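Local coordinates for protein Bm4233, isoform b (Brugia malayi, PDB 6ANY) that probably binds sterols and perhaps other lipids, as a venom allergen-like member of the CAP family from a filarial nematode, at residues 53-56 and 57-60; 9-12 and 13-17; 130-133 and 134-138. All coordinates share one frame; numbering follows the deposited sequence.

Interaction 2 forms the first turns of helix 10-28 and interaction 1 those of helix 53-63, and the two touch directly: their centres lie about 13 Å apart, and E56 OE1 of interaction 1 takes a salt bridge from R13 NE of interaction 2 at 2.7 Å. That salt bridge joins the starts of the two helices beside the sheet. Interaction 3 stands apart, its centre about 21 Å from that of interaction 1 and about 22 Å from that of interaction 2, with the centre of the chain between it and interaction 2. Its residues 130-138 include HFTQM, part of a CAP signature motif.

Interaction 1 (53-56 and 57-60); sequences CQLE and NSAQ
N57 opens the second turn by giving its backbone N to C53 O at 2.8 Å. Its side chain turns back along the helix, with CG anti to the carbonyl carbon (chi1 -66°), which sets the flat face of the amide over C53 O, CG 3.1 Å from it; the N-H is not aimed at the oxygen, and no side-chain bond forms. C53 SG is joined to C3 by a disulfide. S58 is doubly engaged: its N reaches Q54 O, and OG bonds L55 O at 3.0 Å, a carbonyl that A59 N also uses, from the same face. The OG approach is more bent, 116° at the oxygen against 157° for A59 N. OG further bonds H165 ND1, tying the helix to strand 159-167. This is one flank of the CAP alpha-beta-alpha sandwich, and A59, with only a methyl, lets the helix settle close against I163 and H165. Q60 N bonds E56 O at 2.8 Å. One turn apart, the two long polar side chains share a water, 2.9 Å from E56 OE2 and 2.7 Å from Q60 OE1. E56 OE1 is taken by R13 and W51, while Q60 NE2 bonds N64 and the carbonyl of I150.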
ATOM      1  N   CYS A  53      -1.858 -10.717  -9.564  1.00 13.53           N
ATOM      2  CA  CYS A  53      -3.104 -10.898 -10.289  1.00 16.11           C
ATOM      3  C   CYS A  53      -4.236 -11.505  -9.434  1.00 18.25           C
ATOM      4  O   CYS A  53      -5.415 -11.098  -9.541  1.00 18.23           O
ATOM      5  CB  CYS A  53      -2.906 -11.687 -11.580  1.00 15.56           C
ATOM      6  SG  CYS A  53      -1.666 -10.941 -12.679  1.00 16.88           S
ATOM      7  N   GLN A  54      -3.894 -12.449  -8.577  1.00 17.94           N
ATOM      8  CA  GLN A  54      -4.848 -13.032  -7.645  1.00 18.24           C
ATOM      9  C   GLN A  54      -5.427 -11.957  -6.745  1.00 14.83           C
ATOM     10  O   GLN A  54      -6.615 -11.952  -6.521  1.00 15.18           O
ATOM     11  CB  GLN A  54      -4.163 -14.141  -6.851  1.00 20.85           C
ATOM     12  CG  GLN A  54      -4.969 -14.745  -5.706  1.00 26.38           C
ATOM     13  CD  GLN A  54      -4.526 -16.175  -5.310  1.00 31.23           C
ATOM     14  OE1 GLN A  54      -3.512 -16.743  -5.826  1.00 35.45           O
ATOM     15  NE2 GLN A  54      -5.342 -16.792  -4.467  1.00 29.54           N
ATOM     16  N   LEU A  55      -4.577 -11.071  -6.227  1.00 13.85           N
ATOM     17  CA  LEU A  55      -5.008  -9.977  -5.368  1.00 14.48           C
ATOM     18  C   LEU A  55      -5.834  -8.948  -6.158  1.00 14.55           C
ATOM     19  O   LEU A  55      -6.804  -8.434  -5.663  1.00 14.47           O
ATOM     20  CB  LEU A  55      -3.858  -9.326  -4.605  1.00 13.53           C
ATOM     21  CG  LEU A  55      -3.123 -10.212  -3.566  1.00 13.22           C
ATOM     22  CD1 LEU A  55      -2.217  -9.331  -2.768  1.00 12.94           C
ATOM     23  CD2 LEU A  55      -4.188 -10.853  -2.671  1.00 13.61           C
ATOM     24  N   GLU A  56      -5.412  -8.650  -7.375  1.00 13.69           N
ATOM     25  CA  GLU A  56      -6.165  -7.783  -8.235  1.00 12.05           C
ATOM     26  C   GLU A  56      -7.502  -8.344  -8.483  1.00 12.37           C
ATOM     27  O   GLU A  56      -8.444  -7.588  -8.574  1.00 13.02           O
ATOM     28  CB  GLU A  56      -5.419  -7.560  -9.558  1.00 11.80           C
ATOM     29  CG  GLU A  56      -6.293  -7.192 -10.736  1.00 10.93           C
ATOM     30  CD  GLU A  56      -5.502  -6.665 -11.926  1.00 10.73           C
ATOM     31  OE1 GLU A  56      -4.302  -6.881 -12.066  1.00 10.61           O
ATOM     32  OE2 GLU A  56      -6.089  -6.049 -12.823  1.00 10.41           O
ATOM     33  N   ASN A  57      -7.620  -9.655  -8.697  1.00 12.80           N
ATOM     34  CA  ASN A  57      -8.941 -10.232  -8.944  1.00 13.73           C
ATOM     35  C   ASN A  57      -9.911 -10.061  -7.743  1.00 13.71           C
ATOM     36  O   ASN A  57     -11.106  -9.729  -7.942  1.00 13.96           O
ATOM     37  CB  ASN A  57      -8.858 -11.736  -9.379  1.00 15.65           C
ATOM     38  CG  ASN A  57      -8.170 -11.927 -10.746  1.00 16.78           C
ATOM     39  OD1 ASN A  57      -8.047 -10.979 -11.512  1.00 16.17           O
ATOM     40  ND2 ASN A  57      -7.619 -13.132 -11.005  1.00 19.12           N
ATOM     41  N   SER A  58      -9.440 -10.260  -6.517  1.00 12.33           N
ATOM     42  CA  SER A  58     -10.319 -10.106  -5.390  1.00 13.05           C
ATOM     43  C   SER A  58     -10.653  -8.619  -5.176  1.00 13.39           C
ATOM     44  O   SER A  58     -11.812  -8.266  -4.835  1.00 11.95           O
ATOM     45  CB  SER A  58      -9.743 -10.700  -4.106  1.00 13.01           C
ATOM     46  OG  SER A  58      -8.449 -10.201  -3.901  1.00 15.43           O
ATOM     47  N   ALA A  59      -9.659  -7.758  -5.348  1.00 12.89           N
ATOM     48  CA  ALA A  59      -9.862  -6.302  -5.200  1.00 12.67           C
ATOM     49  C   ALA A  59     -10.807  -5.748  -6.246  1.00 13.18           C
ATOM     50  O   ALA A  59     -11.654  -4.933  -5.939  1.00 13.82           O
ATOM     51  CB  ALA A  59      -8.552  -5.603  -5.293  1.00 13.31           C
ATOM     52  N   GLN A  60     -10.645  -6.196  -7.487  1.00 13.56           N
ATOM     53  CA  GLN A  60     -11.535  -5.824  -8.596  1.00 14.36           C
ATOM     54  C   GLN A  60     -12.967  -6.287  -8.339  1.00 15.36           C
ATOM     55  O   GLN A  60     -13.907  -5.513  -8.599  1.00 16.53           O
ATOM     56  CB  GLN A  60     -11.040  -6.426  -9.943  1.00 13.14           C
ATOM     57  CG  GLN A  60     -11.758  -5.879 -11.127  1.00 12.67           C
ATOM     58  CD  GLN A  60     -11.603  -4.387 -11.261  1.00 12.81           C
ATOM     59  OE1 GLN A  60     -10.506  -3.918 -11.342  1.00 12.94           O
ATOM     60  NE2 GLN A  60     -12.699  -3.637 -11.271  1.00 11.11           N
TER
HETATM   61  O   HOH W   1      -9.003  -5.756 -12.544  1.00 10.66           O

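Interaction 2 (9-12 and 13-17); sequences TPQQ and RKDIV
T9 meets R13 at the start of helix 10-28, where most of the contact is polar. Among the backbone bonds, R13 N to T9 O is weak at 3.3 Å, while K14 N reaches P10 O at 3.0 Å and D15 N reaches Q11 O at 2.8 Å. T9 is the N-cap: its OG1 accepts from Q12 N at 3.1 Å, serving an amide with no preceding turn. P10 suits the next place, since its ring favours helical phi and it has no N-H to satisfy. The Q11–D15 side-chain bond is weak: Q11 bends at chi2 (64°) and brings NE2 to 2.8 Å from D15 OD1, but the N-H points poorly (121°) and the amide and carboxylate planes stand 74° apart. Two apolar touches add to this: K14 CE lies 4.1 Å from P10 CB, and I16 CD1 lies beside Q12 CG. R13 passes T9 O with its aliphatic part, CG 3.3 Å away. The buried face of this turn sets Q12 and I16 on strand 145-153 and R13 on W51 of strand 50-51; the Q12 amide bonds R96 O and G100 N near helix 99-108, and R13 continues to E56 of helix 53-63.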
ATOM      1  N   THR A   9      -4.849  -1.657 -16.754  1.00 17.18           N
ATOM      2  CA  THR A   9      -3.816  -1.743 -17.791  1.00 17.95           C
ATOM      3  C   THR A   9      -2.505  -2.146 -17.143  1.00 20.49           C
ATOM      4  O   THR A   9      -2.378  -2.015 -15.963  1.00 21.72           O
ATOM      5  CB  THR A   9      -3.605  -0.409 -18.485  1.00 18.24           C
ATOM      6  OG1 THR A   9      -3.209   0.589 -17.511  1.00 17.75           O
ATOM      7  CG2 THR A   9      -4.868  -0.020 -19.258  1.00 15.91           C
ATOM      8  N   PRO A  10      -1.528  -2.648 -17.923  1.00 22.50           N
ATOM      9  CA  PRO A  10      -0.249  -2.969 -17.363  1.00 22.65           C
ATOM     10  C   PRO A  10       0.422  -1.799 -16.716  1.00 26.00           C
ATOM     11  O   PRO A  10       1.044  -1.962 -15.627  1.00 26.89           O
ATOM     12  CB  PRO A  10       0.553  -3.458 -18.560  1.00 23.57           C
ATOM     13  CG  PRO A  10      -0.520  -4.022 -19.515  1.00 21.33           C
ATOM     14  CD  PRO A  10      -1.667  -3.126 -19.327  1.00 21.43           C
ATOM     15  N   GLN A  11       0.298  -0.641 -17.342  1.00 23.99           N
ATOM     16  CA  GLN A  11       0.873   0.574 -16.809  1.00 25.02           C
ATOM     17  C   GLN A  11       0.309   1.051 -15.483  1.00 22.46           C
ATOM     18  O   GLN A  11       1.032   1.450 -14.577  1.00 24.70           O
ATOM     19  CB  GLN A  11       0.772   1.708 -17.815  1.00 25.56           C
ATOM     20  CG  GLN A  11       1.696   2.846 -17.406  1.00 31.04           C
ATOM     21  CD  GLN A  11       3.225   2.515 -17.401  1.00 31.12           C
ATOM     22  OE1 GLN A  11       3.709   1.554 -18.099  1.00 31.86           O
ATOM     23  NE2 GLN A  11       3.998   3.305 -16.567  1.00 23.75           N
ATOM     24  N   GLN A  12      -0.980   0.949 -15.333  1.00 20.90           N
ATOM     25  CA  GLN A  12      -1.556   1.246 -14.059  1.00 20.65           C
ATOM     26  C   GLN A  12      -0.971   0.350 -12.967  1.00 17.35           C
ATOM     27  O   GLN A  12      -0.699   0.821 -11.902  1.00 16.99           O
ATOM     28  CB  GLN A  12      -3.060   1.141 -14.127  1.00 21.84           C
ATOM     29  CG  GLN A  12      -3.764   1.337 -12.788  1.00 24.19           C
ATOM     30  CD  GLN A  12      -4.504   2.662 -12.616  1.00 24.05           C
ATOM     31  OE1 GLN A  12      -4.167   3.487 -11.768  1.00 21.63           O
ATOM     32  NE2 GLN A  12      -5.512   2.854 -13.425  1.00 21.16           N
ATOM     33  N   ARG A  13      -0.804  -0.932 -13.228  1.00 16.71           N
ATOM     34  CA  ARG A  13      -0.291  -1.858 -12.251  1.00 15.85           C
ATOM     35  C   ARG A  13       1.140  -1.489 -11.887  1.00 15.73           C
ATOM     36  O   ARG A  13       1.485  -1.371 -10.726  1.00 13.63           O
ATOM     37  CB  ARG A  13      -0.303  -3.247 -12.824  1.00 16.10           C
ATOM     38  CG  ARG A  13      -1.653  -3.736 -13.210  1.00 15.87           C
ATOM     39  CD  ARG A  13      -1.580  -5.147 -13.723  1.00 17.08           C
ATOM     40  NE  ARG A  13      -2.911  -5.678 -14.037  1.00 16.81           N
ATOM     41  CZ  ARG A  13      -3.426  -5.801 -15.245  1.00 17.35           C
ATOM     42  NH1 ARG A  13      -2.739  -5.536 -16.349  1.00 18.92           N
ATOM     43  NH2 ARG A  13      -4.641  -6.259 -15.357  1.00 18.98           N
ATOM     44  N   LYS A  14       1.932  -1.200 -12.896  1.00 16.73           N
ATOM     45  CA  LYS A  14       3.300  -0.766 -12.666  1.00 18.93           C
ATOM     46  C   LYS A  14       3.400   0.525 -11.875  1.00 17.20           C
ATOM     47  O   LYS A  14       4.223   0.651 -10.982  1.00 16.94           O
ATOM     48  CB  LYS A  14       4.032  -0.505 -13.966  1.00 23.36           C
ATOM     49  CG  LYS A  14       4.258  -1.732 -14.795  1.00 28.88           C
ATOM     50  CD  LYS A  14       4.895  -1.439 -16.169  1.00 34.78           C
ATOM     51  CE  LYS A  14       4.185  -2.139 -17.337  1.00 37.54           C
ATOM     52  NZ  LYS A  14       5.179  -2.745 -18.298  1.00 39.83           N
ATOM     53  N   ASP A  15       2.594   1.518 -12.230  1.00 17.94           N
ATOM     54  CA  ASP A  15       2.650   2.788 -11.528  1.00 15.85           C
ATOM     55  C   ASP A  15       2.317   2.608 -10.020  1.00 14.26           C
ATOM     56  O   ASP A  15       2.887   3.287  -9.130  1.00 11.87           O
ATOM     57  CB  ASP A  15       1.705   3.775 -12.193  1.00 17.82           C
ATOM     58  CG  ASP A  15       2.196   4.236 -13.560  1.00 18.89           C
ATOM     59  OD1 ASP A  15       3.319   3.891 -13.942  1.00 17.71           O
ATOM     60  OD2 ASP A  15       1.436   4.933 -14.284  1.00 22.59           O
ATOM     61  N   ILE A  16       1.370   1.734  -9.738  1.00 13.37           N
ATOM     62  CA  ILE A  16       0.957   1.513  -8.360  1.00 13.96           C
ATOM     63  C   ILE A  16       2.114   0.897  -7.597  1.00 15.07           C
ATOM     64  O   ILE A  16       2.437   1.368  -6.505  1.00 11.72           O
ATOM     65  CB  ILE A  16      -0.232   0.580  -8.274  1.00 15.16           C
ATOM     66  CG1 ILE A  16      -1.476   1.354  -8.633  1.00 16.77           C
ATOM     67  CG2 ILE A  16      -0.333  -0.067  -6.874  1.00 14.55           C
ATOM     68  CD1 ILE A  16      -2.655   0.475  -8.986  1.00 20.21           C
ATOM     69  N   VAL A  17       2.760  -0.103  -8.212  1.00 14.80           N
ATOM     70  CA  VAL A  17       3.853  -0.826  -7.549  1.00 16.89           C
ATOM     71  C   VAL A  17       5.085   0.059  -7.350  1.00 16.19           C
ATOM     72  O   VAL A  17       5.696   0.050  -6.284  1.00 14.24           O
ATOM     73  CB  VAL A  17       4.223  -2.116  -8.347  1.00 18.99           C
ATOM     74  CG1 VAL A  17       5.519  -2.699  -7.867  1.00 23.30           C
ATOM     75  CG2 VAL A  17       3.148  -3.159  -8.160  1.00 18.82           C
TER

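Interaction 3 (130-133 and 134-138); sequences QGVL and HFTQM
V132 lays its CG2 methyl against the CG2 methyl of T136, 4.0 Å away, one turn further on. V132 holds the N-cap position of helix 133-138, yet a valine has no polar group with which to cap; its side chain instead packs against L114 of helix 110-114 and against Y115. What it offers the helix is its carbonyl: T136 N bonds V132 O at 2.9 Å, in the carbonyl plane, and the F135 ring turns an edge to the same oxygen, with CD2 3.8 Å from V132 O. The chain enters this turn through G131, whose positive phi (78°) would drive any beta carbon against the preceding carbonyl oxygen, hence glycine.

T136 meets both V132 and L133. With chi1 at 55°, OG1 is turned back over the first helical residue, 3.1 Å from L133 CA and 3.4 Å from L133 CD2, while its methyl stays on the V132 side. A threonine serves both sides at once, and its hydroxyl bonds N171 OD1. The other end of that asparagine amide bonds L133 O, which also receives Q137 N at 3.2 Å, from well above the carbonyl plane (43° out of it).

H134 meets the preceding residues mainly through CB and CG, near L133 C. HFTQM belongs to a CAP signature motif, and this histidine probably lines the central cavity, as in related proteins; here ND1 bonds E110 OE2, while OE1 of the same carboxylate takes F135 N. Q137 likewise reaches out, to G170 N and T143 OG1. With no side-chain cap from V132, the F135 amide is served by E110 and L133 O by N171, both from other parts of the chain, an arrangement consistent with a fixed orientation for H134.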
ATOM      1  N   GLN A 130      -5.215   6.334  15.862  1.00 24.99           N
ATOM      2  CA  GLN A 130      -5.032   7.526  15.056  1.00 23.75           C
ATOM      3  C   GLN A 130      -5.576   7.500  13.591  1.00 24.95           C
ATOM      4  O   GLN A 130      -5.712   8.555  12.973  1.00 26.81           O
ATOM      5  CB  GLN A 130      -3.558   7.857  14.964  1.00 22.91           C
ATOM      6  CG  GLN A 130      -2.867   8.305  16.243  1.00 21.16           C
ATOM      7  CD  GLN A 130      -1.390   8.377  16.018  1.00 20.09           C
ATOM      8  OE1 GLN A 130      -0.803   9.435  16.172  1.00 22.97           O
ATOM      9  NE2 GLN A 130      -0.791   7.280  15.555  1.00 17.97           N
ATOM     10  N   GLY A 131      -5.896   6.347  13.034  1.00 27.67           N
ATOM     11  CA  GLY A 131      -6.395   6.338  11.633  1.00 29.31           C
ATOM     12  C   GLY A 131      -5.257   6.482  10.656  1.00 26.87           C
ATOM     13  O   GLY A 131      -5.302   7.260   9.732  1.00 30.56           O
ATOM     14  N   VAL A 132      -4.239   5.676  10.884  1.00 23.55           N
ATOM     15  CA  VAL A 132      -3.036   5.660  10.078  1.00 19.92           C
ATOM     16  C   VAL A 132      -2.894   4.284   9.451  1.00 18.73           C
ATOM     17  O   VAL A 132      -1.842   3.975   8.867  1.00 16.22           O
ATOM     18  CB  VAL A 132      -1.802   5.977  10.944  1.00 17.73           C
ATOM     19  CG1 VAL A 132      -1.889   7.405  11.454  1.00 16.03           C
ATOM     20  CG2 VAL A 132      -1.707   4.976  12.089  1.00 17.63           C
ATOM     21  N   LEU A 133      -3.962   3.477   9.552  1.00 16.78           N
ATOM     22  CA  LEU A 133      -3.943   2.108   9.104  1.00 16.70           C
ATOM     23  C   LEU A 133      -3.811   1.917   7.608  1.00 18.12           C
ATOM     24  O   LEU A 133      -3.309   0.853   7.189  1.00 16.95           O
ATOM     25  CB  LEU A 133      -5.162   1.321   9.640  1.00 17.98           C
ATOM     26  CG  LEU A 133      -5.063   1.071  11.183  1.00 19.49           C
ATOM     27  CD1 LEU A 133      -6.265   0.271  11.733  1.00 19.14           C
ATOM     28  CD2 LEU A 133      -3.748   0.329  11.570  1.00 18.90           C
ATOM     29  N   HIS A 134      -4.223   2.916   6.800  1.00 16.80           N
ATOM     30  CA  HIS A 134      -4.040   2.800   5.364  1.00 17.25           C
ATOM     31  C   HIS A 134      -2.532   2.914   5.049  1.00 15.24           C
ATOM     32  O   HIS A 134      -1.962   2.107   4.331  1.00 15.86           O
ATOM     33  CB  HIS A 134      -4.876   3.809   4.578  1.00 19.95           C
ATOM     34  CG  HIS A 134      -6.309   3.812   4.947  1.00 23.70           C
ATOM     35  ND1 HIS A 134      -6.826   4.676   5.883  1.00 26.42           N
ATOM     36  CD2 HIS A 134      -7.323   2.987   4.589  1.00 28.56           C
ATOM     37  CE1 HIS A 134      -8.103   4.397   6.067  1.00 27.63           C
ATOM     38  NE2 HIS A 134      -8.424   3.366   5.304  1.00 29.72           N
ATOM     39  N   PHE A 135      -1.910   3.914   5.634  1.00 14.65           N
ATOM     40  CA  PHE A 135      -0.507   4.158   5.524  1.00 14.86           C
ATOM     41  C   PHE A 135       0.293   2.948   6.085  1.00 14.90           C
ATOM     42  O   PHE A 135       1.215   2.499   5.465  1.00 14.27           O
ATOM     43  CB  PHE A 135      -0.124   5.425   6.297  1.00 15.06           C
ATOM     44  CG  PHE A 135       1.311   5.441   6.717  1.00 15.41           C
ATOM     45  CD1 PHE A 135       2.306   5.577   5.794  1.00 16.95           C
ATOM     46  CD2 PHE A 135       1.653   5.318   8.051  1.00 16.26           C
ATOM     47  CE1 PHE A 135       3.652   5.593   6.175  1.00 16.85           C
ATOM     48  CE2 PHE A 135       2.969   5.270   8.444  1.00 16.01           C
ATOM     49  CZ  PHE A 135       3.969   5.382   7.510  1.00 16.72           C
ATOM     50  N   THR A 136      -0.088   2.421   7.244  1.00 15.04           N
ATOM     51  CA  THR A 136       0.682   1.365   7.883  1.00 14.59           C
ATOM     52  C   THR A 136       0.694   0.100   7.043  1.00 14.84           C
ATOM     53  O   THR A 136       1.753  -0.502   6.882  1.00 12.38           O
ATOM     54  CB  THR A 136       0.274   1.137   9.325  1.00 15.48           C
ATOM     55  OG1 THR A 136      -1.125   0.874   9.433  1.00 15.48           O
ATOM     56  CG2 THR A 136       0.691   2.346  10.245  1.00 14.42           C
ATOM     57  N   GLN A 137      -0.417  -0.196   6.358  1.00 13.57           N
ATOM     58  CA  GLN A 137      -0.477  -1.325   5.444  1.00 13.31           C
ATOM     59  C   GLN A 137       0.444  -1.084   4.260  1.00 14.85           C
ATOM     60  O   GLN A 137       1.120  -1.995   3.822  1.00 13.25           O
ATOM     61  CB  GLN A 137      -1.907  -1.570   5.019  1.00 12.99           C
ATOM     62  CG  GLN A 137      -2.129  -2.644   4.004  1.00 12.92           C
ATOM     63  CD  GLN A 137      -1.699  -4.001   4.494  1.00 12.21           C
ATOM     64  OE1 GLN A 137      -2.520  -4.761   5.063  1.00 11.85           O
ATOM     65  NE2 GLN A 137      -0.446  -4.355   4.227  1.00  9.93           N
ATOM     66  N   MET A 138       0.459   0.141   3.716  1.00 15.77           N
ATOM     67  CA  MET A 138       1.339   0.436   2.578  1.00 15.27           C
ATOM     68  C   MET A 138       2.787   0.349   3.027  1.00 15.08           C
ATOM     69  O   MET A 138       3.667   0.092   2.222  1.00 14.36           O
ATOM     70  CB  MET A 138       1.127   1.873   2.004  1.00 14.77           C
ATOM     71  CG  MET A 138      -0.176   2.122   1.294  1.00 14.66           C
ATOM     72  SD  MET A 138      -0.306   3.747   0.614  1.00 14.55           S
ATOM     73  CE  MET A 138       0.913   3.756  -0.730  1.00 16.12           C
TER